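Local atomic coordinates of intracellular protein transport protein USO1 (Saccharomyces cerevisiae S288c, PDB entry 6LSU), a protein that is required for protein transport from the endoplasmic reticulum to the Golgi complex, acting as a membrane tether with a globular head and a coiled-coil tail. Residues N232-L237 with N261-Y266. Sequence-based numbering, arbitrary orientation.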
loop_
_atom_site.group_PDB
_atom_site.type_symbol
_atom_site.label_atom_id
_atom_site.label_comp_id
_atom_site.label_asym_id
_atom_site.label_seq_id
_atom_site.Cartn_x
_atom_site.Cartn_y
_atom_site.Cartn_z
ATOM N N ASN A 232 7.420 22.391 -16.017
ATOM C CA ASN A 232 7.595 21.304 -17.014
ATOM C C ASN A 232 8.543 20.258 -16.417
ATOM O O ASN A 232 9.489 19.821 -17.117
ATOM C CB ASN A 232 8.093 21.853 -18.360
ATOM C CG ASN A 232 8.296 20.760 -19.388
ATOM O OD1 ASN A 232 7.363 20.039 -19.741
ATOM N ND2 ASN A 232 9.523 20.598 -19.847
ATOM N N ILE A 233 8.292 19.877 -15.164
ATOM C CA ILE A 233 9.211 18.991 -14.380
ATOM C C ILE A 233 9.055 17.504 -14.784
ATOM O O ILE A 233 10.109 16.813 -14.840
ATOM C CB ILE A 233 9.024 19.227 -12.879
ATOM C CG1 ILE A 233 10.110 18.503 -12.085
ATOM C CG2 ILE A 233 7.626 18.845 -12.430
ATOM C CD1 ILE A 233 10.291 19.049 -10.698
ATOM N N PHE A 234 7.838 17.006 -15.073
ATOM C CA PHE A 234 7.592 15.593 -15.464
ATOM C C PHE A 234 8.496 15.189 -16.634
ATOM O O PHE A 234 9.168 14.114 -16.533
ATOM C CB PHE A 234 6.106 15.351 -15.723
ATOM C CG PHE A 234 5.267 15.701 -14.515
ATOM C CD1 PHE A 234 5.752 15.488 -13.238
ATOM C CD2 PHE A 234 4.061 16.330 -14.651
ATOM C CE1 PHE A 234 5.002 15.830 -12.125
ATOM C CE2 PHE A 234 3.335 16.728 -13.538
ATOM C CZ PHE A 234 3.781 16.434 -12.276
ATOM N N GLU A 235 8.578 16.029 -17.669
ATOM C CA GLU A 235 9.431 15.807 -18.874
ATOM C C GLU A 235 10.885 15.618 -18.428
ATOM O O GLU A 235 11.552 14.620 -18.853
ATOM C CB GLU A 235 9.294 16.997 -19.826
ATOM C CG GLU A 235 9.542 16.669 -21.292
ATOM C CD GLU A 235 8.808 17.591 -22.254
ATOM O OE1 GLU A 235 7.592 17.359 -22.507
ATOM O OE2 GLU A 235 9.443 18.557 -22.732
ATOM N N ARG A 236 11.343 16.503 -17.545
ATOM C CA ARG A 236 12.740 16.514 -17.043
ATOM C C ARG A 236 13.028 15.215 -16.288
ATOM O O ARG A 236 13.999 14.509 -16.626
ATOM C CB ARG A 236 12.950 17.712 -16.116
ATOM C CG ARG A 236 12.847 19.062 -16.816
ATOM C CD ARG A 236 13.226 20.191 -15.881
ATOM N NE ARG A 236 12.769 21.496 -16.339
ATOM C CZ ARG A 236 13.560 22.480 -16.764
ATOM N NH1 ARG A 236 14.874 22.322 -16.803
ATOM N NH2 ARG A 236 13.017 23.624 -17.139
ATOM N N LEU A 237 12.203 14.903 -15.292
ATOM C CA LEU A 237 12.454 13.769 -14.365
ATOM C C LEU A 237 12.431 12.451 -15.145
ATOM O O LEU A 237 13.331 11.640 -14.879
ATOM C CB LEU A 237 11.436 13.801 -13.214
ATOM C CG LEU A 237 11.636 14.943 -12.213
ATOM C CD1 LEU A 237 10.654 14.838 -11.050
ATOM C CD2 LEU A 237 13.056 14.966 -11.694
ATOM N N ASN A 261 6.257 11.550 -6.946
ATOM C CA ASN A 261 5.235 11.137 -5.967
ATOM C C ASN A 261 4.827 12.356 -5.144
ATOM O O ASN A 261 3.627 12.574 -5.022
ATOM C CB ASN A 261 5.733 9.952 -5.123
ATOM C CG ASN A 261 4.679 9.435 -4.174
ATOM O OD1 ASN A 261 4.306 10.142 -3.228
ATOM N ND2 ASN A 261 4.192 8.237 -4.445
ATOM N N ASN A 262 5.776 13.099 -4.590
ATOM C CA ASN A 262 5.500 14.244 -3.686
ATOM C C ASN A 262 4.810 15.380 -4.464
ATOM O O ASN A 262 4.028 16.132 -3.830
ATOM C CB ASN A 262 6.773 14.766 -3.020
ATOM C CG ASN A 262 7.329 13.859 -1.943
ATOM O OD1 ASN A 262 6.604 13.117 -1.286
ATOM N ND2 ASN A 262 8.620 13.937 -1.724
ATOM N N ILE A 263 5.058 15.530 -5.780
ATOM C CA ILE A 263 4.383 16.595 -6.575
ATOM C C ILE A 263 2.903 16.231 -6.828
ATOM O O ILE A 263 2.125 17.206 -7.087
ATOM C CB ILE A 263 5.143 16.830 -7.894
ATOM C CG1 ILE A 263 6.551 17.367 -7.672
ATOM C CG2 ILE A 263 4.357 17.713 -8.846
ATOM C CD1 ILE A 263 7.476 17.093 -8.828
ATOM N N LEU A 264 2.521 14.925 -6.812
ATOM C CA LEU A 264 1.136 14.435 -7.145
ATOM C C LEU A 264 0.295 14.137 -5.900
ATOM O O LEU A 264 -0.915 14.327 -5.943
ATOM C CB LEU A 264 1.197 13.172 -8.013
ATOM C CG LEU A 264 1.935 13.325 -9.342
ATOM C CD1 LEU A 264 1.834 12.076 -10.161
ATOM C CD2 LEU A 264 1.386 14.498 -10.121
ATOM N N LYS A 265 0.910 13.677 -4.816
ATOM C CA LYS A 265 0.178 13.264 -3.590
ATOM C C LYS A 265 -0.760 14.406 -3.226
ATOM O O LYS A 265 -0.280 15.516 -2.998
ATOM C CB LYS A 265 1.139 12.920 -2.444
ATOM C CG LYS A 265 0.619 11.847 -1.481
ATOM C CD LYS A 265 1.276 10.489 -1.685
ATOM C CE LYS A 265 0.658 9.316 -0.938
ATOM N NZ LYS A 265 1.372 8.050 -1.257
ATOM N N TYR A 266 -2.060 14.152 -3.247
ATOM C CA TYR A 266 -3.130 15.031 -2.698
ATOM C C TYR A 266 -3.391 16.252 -3.587
ATOM O O TYR A 266 -4.129 17.186 -3.168
ATOM C CB TYR A 266 -2.755 15.503 -1.294
ATOM C CG TYR A 266 -2.451 14.381 -0.337
ATOM C CD1 TYR A 266 -3.248 13.242 -0.296
ATOM C CD2 TYR A 266 -1.376 14.457 0.539
ATOM C CE1 TYR A 266 -2.984 12.207 0.591
ATOM C CE2 TYR A 266 -1.101 13.433 1.432
ATOM C CZ TYR A 266 -1.903 12.303 1.455
ATOM O OH TYR A 266 -1.625 11.288 2.323
#
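Ile-263 gives the largest share of this contact, and its two branches go to different partners. The longer branch meets Ile-233 tip to tip, with Ile-263 CD1 3.9 Å from Ile-233 CD1. Ile-233 CG2 lies almost as near to that same methyl. CG1 of Ile-233 stands anti to its backbone N (chi1 -171°), which leaves both branches able to touch Ile-263 CD1. The shorter branch of Ile-263 serves the ring of Phe-234. Here Ile-263 and Phe-234 run alongside one another, pointing opposite ways, and Ile-263 CG2 comes to 3.7 Å from Phe-234 CZ. Leu-264 reaches the same corner of the ring, its CD2 3.8 Å from Phe-234 CZ. Both methyls approach the ring obliquely. Ile-233 CG2 lies over one ring face, off toward the rim, 3.9 Å above the plane. Both segments lie in ARM repeat 4 of the globular head, apart from Tyr-266, which opens ARM 5. The contact joins the start of helix 233-244 to the end of helix 251-264 within this mainly helical armadillo-type superhelix. Val-228 of helix 222-229 touches both Ile-233 and Ile-263, so helix 222-229 also packs against the isoleucine pair. An alanine in place of Ile-263 would probably leave a gap facing Ile-233 and Phe-234, with the ring tip keeping Leu-264 as its neighbour across these two segments. Phe-274 packs edge-to-face with Phe-234, which ties the ring to helix 268-276 of the next repeat. Leu-237, one turn after Ile-233, adds a marginal touch, its CD1 4.5 Å from Ile-263 CD1.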